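Local coordinates for nitrogen regulatory protein P-II (Thiomonas intermedia, PDB 5D4L) that binds adenine nucleotides and bicarbonate as a carboxysome-associated PII-like signalling protein, and probably regulates other proteins in response, at residues E21-G26 against D69-I74; G57-H62 against F93-S98. All coordinates share one frame; numbering follows the deposited sequence.

Contact 1 of 2, residues E21-G26 against D69-I74; sequences EIILEG and DALIMI
Asp69 meets Glu25 at the end of the strand pairing: its OD1 stands 3.3 Å from OE1 of Glu25, two acceptors with no hydrogen bond between them, and the carboxylate planes are turned 59° apart. The other Asp69 oxygen, OD2, is taken up by the backbone N of Asn66. Ala70 contributes its carbonyl: Ala70 O accepts from Gly26 N at 2.9 Å, closing the pairing at this end. At Leu71, opposite Glu25 in a non-hydrogen-bonded pair whose side chains diverge, methyl CD2 lies against the Glu25 backbone N and the CG methylene. Ile72 and Leu24 form a hydrogen-bonded pair: Ile72 N donates to Leu24 O at 3.0 Å, nearly straight, while the return bond from Leu24 N to Ile72 O is weak. CG1 of Ile72 sits between backbone N and carbonyl carbon (chi1 59°), a torsion that sets it against Leu24 CD1 at 3.8 Å. These bonds join the two central strands, 71-78 and 12-25, flanked by 43-54 and 100-111 in the antiparallel sheet of the ferredoxin-like PII fold; Leu24, Ile72 and Ile74 turn their side chains to helix 29-39. Met73 points to the other face, toward the second subunit. It swings CG to the far side from its backbone N (chi1 172°) and bends at chi3, bringing SD 3.9 Å from Glu21 CG and packing its methyl CE against Ile23 CD1 at 3.7 Å. The Glu21 carboxylate beyond forms salt bridges with Lys19 of its own chain and Lys19 of the second subunit. Ile74 and Ile22 make a regular hydrogen-bonded pair: Ile74 N reaches Ile22 O at 2.7 Å, the opposite bond is nearly straight, and the CB atoms stand side by side at 4.0 Å.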
loop_
_atom_site.group_PDB
_atom_site.type_symbol
_atom_site.label_atom_id
_atom_site.label_comp_id
_atom_site.label_asym_id
_atom_site.label_seq_id
_atom_site.Cartn_x
_atom_site.Cartn_y
_atom_site.Cartn_z
ATOM N N GLU A 21 7.910 0.407 0.802
ATOM C CA GLU A 21 7.219 -0.573 1.628
ATOM C C GLU A 21 8.212 -1.674 1.966
ATOM O O GLU A 21 8.613 -2.442 1.096
ATOM C CB GLU A 21 5.986 -1.136 0.915
ATOM C CG GLU A 21 4.904 -0.081 0.647
ATOM C CD GLU A 21 3.709 -0.628 -0.115
ATOM O OE1 GLU A 21 2.650 0.033 -0.112
ATOM O OE2 GLU A 21 3.817 -1.723 -0.716
ATOM N N ILE A 22 8.624 -1.712 3.229
ATOM C CA ILE A 22 9.636 -2.626 3.724
ATOM C C ILE A 22 8.959 -3.740 4.513
ATOM O O ILE A 22 8.425 -3.508 5.603
ATOM C CB ILE A 22 10.660 -1.894 4.639
ATOM C CG1 ILE A 22 11.320 -0.733 3.904
ATOM C CG2 ILE A 22 11.690 -2.858 5.189
ATOM C CD1 ILE A 22 12.118 0.178 4.822
ATOM N N ILE A 23 8.965 -4.944 3.951
ATOM C CA ILE A 23 8.307 -6.079 4.571
ATOM C C ILE A 23 9.359 -7.038 5.112
ATOM O O ILE A 23 10.213 -7.487 4.376
ATOM C CB ILE A 23 7.389 -6.810 3.579
ATOM C CG1 ILE A 23 6.374 -5.834 2.979
ATOM C CG2 ILE A 23 6.675 -7.968 4.278
ATOM C CD1 ILE A 23 5.779 -6.293 1.717
ATOM N N LEU A 24 9.289 -7.328 6.401
ATOM C CA LEU A 24 10.237 -8.207 7.082
ATOM C C LEU A 24 9.601 -8.722 8.363
ATOM O O LEU A 24 8.521 -8.272 8.728
ATOM C CB LEU A 24 11.564 -7.484 7.387
ATOM C CG LEU A 24 11.581 -6.011 7.839
ATOM C CD1 LEU A 24 10.930 -5.795 9.154
ATOM C CD2 LEU A 24 13.023 -5.472 7.919
ATOM N N GLU A 25 10.269 -9.659 9.035
ATOM C CA GLU A 25 9.787 -10.196 10.302
ATOM C C GLU A 25 9.749 -9.115 11.390
ATOM O O GLU A 25 10.605 -8.229 11.442
ATOM C CB GLU A 25 10.665 -11.363 10.759
ATOM C CG GLU A 25 10.647 -12.599 9.862
ATOM C CD GLU A 25 11.778 -13.582 10.205
ATOM O OE1 GLU A 25 11.505 -14.619 10.860
ATOM O OE2 GLU A 25 12.943 -13.308 9.831
ATOM N N GLY A 26 8.747 -9.187 12.253
ATOM C CA GLY A 26 8.619 -8.246 13.342
ATOM C C GLY A 26 9.812 -8.166 14.277
ATOM O O GLY A 26 10.121 -7.104 14.807
ATOM N N ASP A 69 5.856 -16.892 9.763
ATOM C CA ASP A 69 6.459 -15.581 9.914
ATOM C C ASP A 69 5.406 -14.547 10.310
ATOM O O ASP A 69 4.369 -14.413 9.645
ATOM C CB ASP A 69 7.135 -15.142 8.623
ATOM C CG ASP A 69 8.417 -15.891 8.346
ATOM O OD1 ASP A 69 9.122 -16.286 9.311
ATOM O OD2 ASP A 69 8.725 -16.051 7.148
ATOM N N ALA A 70 5.666 -13.832 11.399
ATOM C CA ALA A 70 4.849 -12.680 11.768
ATOM C C ALA A 70 5.478 -11.472 11.124
ATOM O O ALA A 70 6.504 -10.986 11.597
ATOM C CB ALA A 70 4.781 -12.514 13.273
ATOM N N LEU A 71 4.891 -10.991 10.035
ATOM C CA LEU A 71 5.534 -9.913 9.298
ATOM C C LEU A 71 4.935 -8.546 9.626
ATOM O O LEU A 71 3.793 -8.430 10.090
ATOM C CB LEU A 71 5.454 -10.186 7.801
ATOM C CG LEU A 71 5.961 -11.557 7.319
ATOM C CD1 LEU A 71 5.496 -11.795 5.916
ATOM C CD2 LEU A 71 7.499 -11.705 7.407
ATOM N N ILE A 72 5.734 -7.510 9.406
ATOM C CA ILE A 72 5.249 -6.142 9.427
ATOM C C ILE A 72 5.596 -5.472 8.108
ATOM O O ILE A 72 6.429 -5.955 7.350
ATOM C CB ILE A 72 5.864 -5.314 10.567
ATOM C CG1 ILE A 72 7.387 -5.282 10.421
ATOM C CG2 ILE A 72 5.428 -5.856 11.929
ATOM C CD1 ILE A 72 8.084 -4.354 11.425
ATOM N N MET A 73 4.958 -4.345 7.848
ATOM C CA MET A 73 5.348 -3.511 6.746
ATOM C C MET A 73 5.737 -2.166 7.302
ATOM O O MET A 73 4.943 -1.519 7.982
ATOM C CB MET A 73 4.214 -3.361 5.724
ATOM C CG MET A 73 4.510 -2.337 4.632
ATOM S SD MET A 73 3.155 -2.161 3.455
ATOM C CE MET A 73 3.254 -3.744 2.634
ATOM N N ILE A 74 6.964 -1.748 7.022
ATOM C CA ILE A 74 7.392 -0.406 7.364
ATOM C C ILE A 74 7.249 0.491 6.129
ATOM O O ILE A 74 7.700 0.145 5.039
ATOM C CB ILE A 74 8.829 -0.418 7.891
ATOM C CG1 ILE A 74 8.927 -1.424 9.043
ATOM C CG2 ILE A 74 9.272 0.980 8.307
ATOM C CD1 ILE A 74 10.270 -1.469 9.713
#

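Contact 2 of 2, residues G57-H62 against F93-S98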
loop_
_atom_site.group_PDB
_atom_site.type_symbol
_atom_site.label_atom_id
_atom_site.label_comp_id
_atom_site.label_asym_id
_atom_site.label_seq_id
_atom_site.Cartn_x
_atom_site.Cartn_y
_atom_site.Cartn_z
ATOM N N GLY A 57 9.417 -11.069 -5.204
ATOM C CA GLY A 57 9.970 -10.217 -6.243
ATOM C C GLY A 57 11.484 -10.105 -6.296
ATOM O O GLY A 57 12.033 -9.396 -7.146
ATOM N N MET A 58 12.168 -10.805 -5.402
ATOM C CA MET A 58 13.623 -10.692 -5.299
ATOM C C MET A 58 14.361 -11.658 -6.227
ATOM O O MET A 58 13.741 -12.456 -6.929
ATOM C CB MET A 58 14.060 -10.918 -3.850
ATOM C CG MET A 58 13.659 -9.782 -2.907
ATOM S SD MET A 58 14.832 -8.402 -2.897
ATOM C CE MET A 58 15.597 -8.647 -1.283
ATOM N N TYR A 59 15.687 -11.565 -6.231
ATOM C CA TYR A 59 16.540 -12.481 -6.987
ATOM C C TYR A 59 16.359 -13.942 -6.557
ATOM O O TYR A 59 16.076 -14.207 -5.386
ATOM C CB TYR A 59 18.001 -12.068 -6.831
ATOM C CG TYR A 59 18.439 -11.870 -5.397
ATOM C CD1 TYR A 59 18.984 -12.921 -4.660
ATOM C CD2 TYR A 59 18.328 -10.622 -4.780
ATOM C CE1 TYR A 59 19.398 -12.733 -3.345
ATOM C CE2 TYR A 59 18.728 -10.426 -3.469
ATOM C CZ TYR A 59 19.263 -11.481 -2.756
ATOM O OH TYR A 59 19.672 -11.284 -1.458
ATOM N N GLU A 60 16.527 -14.886 -7.491
ATOM C CA GLU A 60 16.362 -16.307 -7.161
ATOM C C GLU A 60 17.333 -16.698 -6.065
ATOM O O GLU A 60 18.501 -16.329 -6.107
ATOM C CB GLU A 60 16.574 -17.221 -8.368
ATOM C CG GLU A 60 16.132 -18.651 -8.058
ATOM C CD GLU A 60 16.585 -19.705 -9.067
ATOM O OE1 GLU A 60 17.199 -19.363 -10.098
ATOM O OE2 GLU A 60 16.319 -20.898 -8.821
ATOM N N GLY A 61 16.838 -17.426 -5.072
ATOM C CA GLY A 61 17.649 -17.782 -3.929
ATOM C C GLY A 61 17.481 -16.872 -2.725
ATOM O O GLY A 61 17.952 -17.212 -1.640
ATOM N N HIS A 62 16.831 -15.718 -2.897
ATOM C CA HIS A 62 16.572 -14.858 -1.745
ATOM C C HIS A 62 15.625 -15.568 -0.797
ATOM O O HIS A 62 14.679 -16.215 -1.238
ATOM C CB HIS A 62 15.979 -13.505 -2.138
ATOM C CG HIS A 62 15.659 -12.645 -0.954
ATOM N ND1 HIS A 62 16.613 -12.284 -0.021
ATOM C CD2 HIS A 62 14.491 -12.106 -0.528
ATOM C CE1 HIS A 62 16.044 -11.554 0.925
ATOM N NE2 HIS A 62 14.758 -11.431 0.641
ATOM N N PHE A 93 21.463 -7.210 5.364
ATOM C CA PHE A 93 20.394 -7.798 6.158
ATOM C C PHE A 93 19.607 -8.838 5.356
ATOM O O PHE A 93 19.256 -9.904 5.884
ATOM C CB PHE A 93 19.438 -6.719 6.691
ATOM C CG PHE A 93 18.237 -7.282 7.377
ATOM C CD1 PHE A 93 18.319 -7.711 8.690
ATOM C CD2 PHE A 93 17.032 -7.431 6.695
ATOM C CE1 PHE A 93 17.219 -8.265 9.321
ATOM C CE2 PHE A 93 15.926 -7.987 7.319
ATOM C CZ PHE A 93 16.019 -8.401 8.629
ATOM N N PHE A 94 19.319 -8.526 4.094
ATOM C CA PHE A 94 18.494 -9.415 3.274
ATOM C C PHE A 94 19.257 -10.653 2.830
ATOM O O PHE A 94 18.656 -11.658 2.456
ATOM C CB PHE A 94 17.936 -8.667 2.062
ATOM C CG PHE A 94 16.830 -7.718 2.420
ATOM C CD1 PHE A 94 15.888 -8.075 3.378
ATOM C CD2 PHE A 94 16.749 -6.459 1.843
ATOM C CE1 PHE A 94 14.887 -7.205 3.746
ATOM C CE2 PHE A 94 15.734 -5.586 2.205
ATOM C CZ PHE A 94 14.805 -5.960 3.155
ATOM N N GLU A 95 20.582 -10.592 2.901
ATOM C CA GLU A 95 21.399 -11.758 2.577
ATOM C C GLU A 95 21.207 -12.896 3.575
ATOM O O GLU A 95 21.440 -14.052 3.248
ATOM C CB GLU A 95 22.874 -11.358 2.499
ATOM C CG GLU A 95 23.219 -10.756 1.150
ATOM C CD GLU A 95 24.539 -10.009 1.131
ATOM O OE1 GLU A 95 24.741 -9.242 0.164
ATOM O OE2 GLU A 95 25.368 -10.180 2.063
ATOM N N ALA A 96 20.754 -12.571 4.785
ATOM C CA ALA A 96 20.565 -13.592 5.812
ATOM C C ALA A 96 19.134 -13.622 6.371
ATOM O O ALA A 96 18.816 -14.427 7.251
ATOM C CB ALA A 96 21.566 -13.379 6.943
ATOM N N HIS A 97 18.256 -12.762 5.865
ATOM C CA HIS A 97 16.878 -12.770 6.357
ATOM C C HIS A 97 15.884 -12.560 5.235
ATOM O O HIS A 97 16.166 -11.864 4.268
ATOM C CB HIS A 97 16.671 -11.684 7.422
ATOM C CG HIS A 97 17.617 -11.768 8.578
ATOM N ND1 HIS A 97 18.802 -11.064 8.619
ATOM C CD2 HIS A 97 17.552 -12.462 9.738
ATOM C CE1 HIS A 97 19.431 -11.327 9.751
ATOM N NE2 HIS A 97 18.698 -12.182 10.444
ATOM N N SER A 98 14.705 -13.136 5.381
ATOM C CA SER A 98 13.642 -12.918 4.410
ATOM C C SER A 98 13.193 -11.456 4.388
ATOM O O SER A 98 13.408 -10.713 5.351
ATOM C CB SER A 98 12.451 -13.803 4.725
ATOM O OG SER A 98 11.854 -13.365 5.933
#
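His62 pushes the CE1 corner of its imidazole into residues 93-98, at the C-terminal end of helix 83-94. CE1 lies 3.0 Å from Phe94 O, which sits at the ring edge near its plane, and the same carbon is 3.4 Å from His97 O; two backbone carbonyls thus approach CE1 and would probably polarise its C-H. CE1 also rests 3.6 Å from Phe94 CB, while the two rings stand almost perpendicular, planes at 87°, in an oblique pairing. ND1 is close to Phe94 O as well, but its angle is too poor for a hydrogen bond. The direction of the imidazole follows from chi1 178°, which carries CG away from the backbone N; NE2 is then held by a hydrogen bond to the carbonyl O of Gly99. Over one imidazole face, offset toward the rim, comes Met58 CE, 3.5 Å above the ring plane; this methyl also touches Phe94 CD2 at 4.0 Å, filling the angle between the two aromatic rings. Further out, CB of His62 lies over a face of the Tyr59 ring, and the hydroxyl of Tyr59 makes a weak hydrogen bond with Gln91. A type II turn from Tyr59 to His62, closed by His62 N to Tyr59 O at 3.0 Å, brings these residues together. Across the contact Phe93 O accepts from both Ala96 N and His97 ND1, the latter on a lone pair and at 3.0 Å, which helps fix the bend leading to Ser98. Met58 and Tyr59 additionally pack on Gly109 and Pro111 of the second subunit. Part of the long loop between strands 43-54 and 71-78, the T-loop of PII proteins, thus lies on the end of helix 83-94, with Ser98 and the adjoining Gly99 part of the ADP and AMP site.

Overall arrangement
The two contacts have centres about 14 Å apart and interleave along the chain: segments 21-26, 57-62, 69-74 and 93-98. They touch directly, with Leu24 CD2 packed 3.9 Å from Phe93 CE2 and Glu25 OE2 4.0 Å from Ser98 OG, so the Glu25 end of the strand pair in contact 1 abuts segment 93-98 of contact 2. Both approach the nucleotide site known from ligand-bound structures of this protein: Ser98 belongs to it, and the nearest atoms of Leu71 and Gly52, another residue of the site, are about 4 Å apart. This chain carries no nucleotide. Each contact also reaches the second subunit of the trimer.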